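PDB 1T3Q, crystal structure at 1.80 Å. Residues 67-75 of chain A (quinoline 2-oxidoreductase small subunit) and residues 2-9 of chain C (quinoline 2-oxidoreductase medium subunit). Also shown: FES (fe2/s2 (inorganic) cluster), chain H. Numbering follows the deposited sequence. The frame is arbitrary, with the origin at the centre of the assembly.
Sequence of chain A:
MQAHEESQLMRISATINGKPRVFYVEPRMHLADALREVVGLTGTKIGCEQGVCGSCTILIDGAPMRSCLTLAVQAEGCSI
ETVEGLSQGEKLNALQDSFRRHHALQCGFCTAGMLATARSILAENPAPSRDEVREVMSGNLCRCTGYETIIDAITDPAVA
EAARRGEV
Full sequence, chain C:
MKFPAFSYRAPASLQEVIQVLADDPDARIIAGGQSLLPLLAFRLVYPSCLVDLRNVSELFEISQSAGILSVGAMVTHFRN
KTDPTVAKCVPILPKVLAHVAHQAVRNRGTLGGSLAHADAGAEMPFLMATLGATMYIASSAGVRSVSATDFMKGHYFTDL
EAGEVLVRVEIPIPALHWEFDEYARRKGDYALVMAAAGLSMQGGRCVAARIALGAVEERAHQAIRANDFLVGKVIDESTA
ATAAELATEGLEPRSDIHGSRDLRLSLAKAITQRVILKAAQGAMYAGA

Chain A, residues 67-75: SCLTLAVQA
Chain C (2-9) KFPAFSYR

How do the two backbones lie against each other? They keep well apart, and side chains fill the gap: the nearest CA atoms are 10.0 Å apart for Cys A68 and Lys C2 and 8.3 Å for Val A73 and Tyr C8, so the two chains run past each other in the same sense. No hydrogen bond passes directly between the stretches, which bury 303 Å² together. Chain C is extended, with phi/psi of -58/153 at Phe C3, -169/158 at Phe C6 and -142/140 at Tyr C8, and residues 7-9 form a strand. Chain A leaves Thr A70 (-128/126) and Leu A71 (-69/145) extended, then winds into a 3-10 segment over residues 72-75, where Gln A74 N donates to Leu A71 O at 2.8 Å and Ala A75 N to Ala A72 O at 3.0 Å.

What does Tyr C8, which gives up the most surface, pack against? Its CA-to-CB bond points toward chain A, and chi1 of 174° (t) with chi2 of 87° offers a ring face to Val A73. Val A73, chi1 -64° (m), sets CG2 3.6 Å from the centroid of the Tyr C8 ring and 3° off the ring normal, a nearly ideal CH-pi contact in which a methyl group meets the pi cloud. Leu A71 CD1 approaches Tyr C8 CD1 obliquely at 4.0 Å, and Gln A74 CG lies 3.9 Å from Tyr C8 OH.

Why is Leu A71 the hub on the chain A side? Its CA-to-CB bond points toward chain C, and with chi1 -61° (m) and chi2 -178° (t) the side chain reaches three aromatic rings through two methyls. Leu A71 CD2 lies 3.8 Å from Phe C3 CE1 and 4.0 Å from Phe C6 CZ, the latter at the ring edge, and Leu A71 CD1 also comes within 4.2 Å of Phe C6 CE1. Phe C6 (chi1 53°, p; chi2 76°) starts sideways, but its ring end comes nearer. The leucine backbone is tied down within chain A: Leu A71 N donates to Gln A74 OE1 at 2.9 Å, with Gln A74 at chi1 -70° (m), chi2 177° (t) and chi3 -55°.

Where do polar groups and the cluster enter? Phe C3 (chi1 -50°, m; chi2 152°) places CZ 3.8 Å from Cys A68 O, which sits at the ring edge, where aromatic hydrogens carry slight positive charge. The Cys A68 side chain, chi1 72° (p), instead binds the iron-sulfur cluster, SG to FES FE2 2.4 Å. Near the other end, one water bridges the chains, donating to Val A73 O at 3.2 Å and to Tyr C8 OH at 2.7 Å.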

# COMPACT_ATOMS: atom_id res chain seq x y z
N SER A 67 -19.63 -21.65 3.55
CA SER A 67 -19.72 -20.54 4.48
C SER A 67 -20.61 -19.42 3.96
O SER A 67 -21.07 -18.58 4.74
CB SER A 67 -18.32 -19.98 4.81
OG SER A 67 -17.60 -19.66 3.64
N CYS A 68 -20.87 -19.39 2.66
CA CYS A 68 -21.75 -18.36 2.11
C CYS A 68 -23.21 -18.71 2.41
O CYS A 68 -24.09 -17.85 2.31
CB CYS A 68 -21.55 -18.22 0.60
SG CYS A 68 -22.20 -19.56 -0.38
N LEU A 69 -23.45 -19.97 2.75
CA LEU A 69 -24.80 -20.43 3.08
C LEU A 69 -24.93 -20.77 4.56
O LEU A 69 -25.78 -21.57 4.96
CB LEU A 69 -25.18 -21.63 2.22
CG LEU A 69 -25.26 -21.39 0.71
CD1 LEU A 69 -25.95 -22.58 0.07
CD2 LEU A 69 -26.04 -20.11 0.40
N THR A 70 -24.08 -20.16 5.37
CA THR A 70 -24.10 -20.33 6.82
C THR A 70 -24.13 -18.92 7.38
O THR A 70 -23.29 -18.10 7.02
CB THR A 70 -22.82 -21.03 7.35
OG1 THR A 70 -22.68 -22.33 6.75
CG2 THR A 70 -22.89 -21.17 8.87
N LEU A 71 -25.09 -18.60 8.25
CA LEU A 71 -25.11 -17.25 8.81
C LEU A 71 -23.91 -17.15 9.74
O LEU A 71 -23.53 -18.13 10.39
CB LEU A 71 -26.40 -17.01 9.62
CG LEU A 71 -27.76 -17.09 8.93
CD1 LEU A 71 -28.85 -16.76 9.94
CD2 LEU A 71 -27.83 -16.11 7.76
N ALA A 72 -23.30 -15.97 9.80
CA ALA A 72 -22.15 -15.80 10.67
C ALA A 72 -22.58 -16.11 12.10
O ALA A 72 -21.82 -16.70 12.87
CB ALA A 72 -21.63 -14.36 10.58
N VAL A 73 -23.81 -15.74 12.47
CA VAL A 73 -24.28 -16.02 13.82
C VAL A 73 -24.43 -17.52 14.10
O VAL A 73 -24.49 -17.93 15.26
CB VAL A 73 -25.62 -15.29 14.14
CG1 VAL A 73 -25.41 -13.79 14.10
CG2 VAL A 73 -26.71 -15.71 13.17
N GLN A 74 -24.48 -18.33 13.05
CA GLN A 74 -24.61 -19.77 13.25
C GLN A 74 -23.26 -20.42 13.54
O GLN A 74 -23.16 -21.64 13.68
CB GLN A 74 -25.25 -20.43 12.02
CG GLN A 74 -26.73 -20.07 11.88
CD GLN A 74 -27.36 -20.65 10.63
OE1 GLN A 74 -26.88 -20.45 9.52
NE2 GLN A 74 -28.46 -21.38 10.81
N ALA A 75 -22.22 -19.60 13.66
CA ALA A 75 -20.89 -20.12 13.97
C ALA A 75 -20.74 -20.28 15.48
O ALA A 75 -19.78 -20.89 15.95
CB ALA A 75 -19.82 -19.17 13.44
N LYS C 2 -26.59 -9.68 -1.36
CA LYS C 2 -26.43 -9.76 0.09
C LYS C 2 -27.84 -9.90 0.66
O LYS C 2 -28.79 -9.30 0.14
CB LYS C 2 -25.76 -8.50 0.65
CG LYS C 2 -24.34 -8.23 0.14
CD LYS C 2 -23.42 -9.42 0.38
CE LYS C 2 -22.01 -9.13 -0.12
NZ LYS C 2 -21.08 -10.27 0.11
N PHE C 3 -27.99 -10.70 1.71
CA PHE C 3 -29.30 -10.92 2.32
C PHE C 3 -29.92 -9.61 2.79
O PHE C 3 -29.21 -8.65 3.08
CB PHE C 3 -29.19 -11.81 3.57
CG PHE C 3 -28.42 -13.07 3.37
CD1 PHE C 3 -27.76 -13.66 4.45
CD2 PHE C 3 -28.36 -13.70 2.13
CE1 PHE C 3 -27.04 -14.83 4.29
CE2 PHE C 3 -27.65 -14.89 1.96
CZ PHE C 3 -26.99 -15.45 3.05
N PRO C 4 -31.26 -9.55 2.84
CA PRO C 4 -31.89 -8.32 3.31
C PRO C 4 -31.75 -8.43 4.83
O PRO C 4 -31.39 -9.50 5.34
CB PRO C 4 -33.34 -8.47 2.83
CG PRO C 4 -33.55 -9.94 2.83
CD PRO C 4 -32.25 -10.48 2.27
N ALA C 5 -32.00 -7.35 5.56
CA ALA C 5 -31.85 -7.38 7.02
C ALA C 5 -32.93 -8.17 7.77
O ALA C 5 -34.06 -8.28 7.31
CB ALA C 5 -31.78 -5.96 7.55
N PHE C 6 -32.55 -8.72 8.92
CA PHE C 6 -33.48 -9.48 9.76
C PHE C 6 -32.86 -9.77 11.13
O PHE C 6 -31.63 -9.73 11.28
CB PHE C 6 -33.88 -10.80 9.08
CG PHE C 6 -32.71 -11.64 8.63
CD1 PHE C 6 -31.97 -12.38 9.55
CD2 PHE C 6 -32.35 -11.68 7.29
CE1 PHE C 6 -30.87 -13.13 9.13
CE2 PHE C 6 -31.25 -12.43 6.86
CZ PHE C 6 -30.51 -13.16 7.79
N SER C 7 -33.70 -10.03 12.13
CA SER C 7 -33.19 -10.35 13.46
C SER C 7 -33.03 -11.86 13.52
O SER C 7 -33.44 -12.57 12.60
CB SER C 7 -34.16 -9.87 14.54
OG SER C 7 -35.43 -10.47 14.38
N TYR C 8 -32.45 -12.36 14.61
CA TYR C 8 -32.20 -13.79 14.74
C TYR C 8 -32.42 -14.31 16.15
O TYR C 8 -32.05 -13.66 17.13
CB TYR C 8 -30.77 -14.09 14.31
CG TYR C 8 -30.31 -15.52 14.53
CD1 TYR C 8 -30.52 -16.50 13.56
CD2 TYR C 8 -29.61 -15.87 15.68
CE1 TYR C 8 -30.04 -17.81 13.74
CE2 TYR C 8 -29.13 -17.17 15.87
CZ TYR C 8 -29.35 -18.13 14.89
OH TYR C 8 -28.85 -19.40 15.08
N ARG C 9 -33.03 -15.49 16.25
CA ARG C 9 -33.28 -16.15 17.52
C ARG C 9 -33.10 -17.65 17.35
O ARG C 9 -33.44 -18.21 16.31
CB ARG C 9 -34.71 -15.86 18.01
CG ARG C 9 -34.93 -14.44 18.47
CD ARG C 9 -36.31 -14.24 19.08
NE ARG C 9 -36.51 -15.02 20.31
CZ ARG C 9 -37.50 -14.80 21.16
NH1 ARG C 9 -38.37 -13.82 20.93
NH2 ARG C 9 -37.63 -15.55 22.25
FE1 FES H . -19.87 -20.29 -4.16
FE2 FES H . -20.15 -20.31 -1.45
S1 FES H . -20.51 -21.99 -2.73
S2 FES H . -19.39 -18.61 -2.78
O HOH W 1 -26.72 -19.76 16.72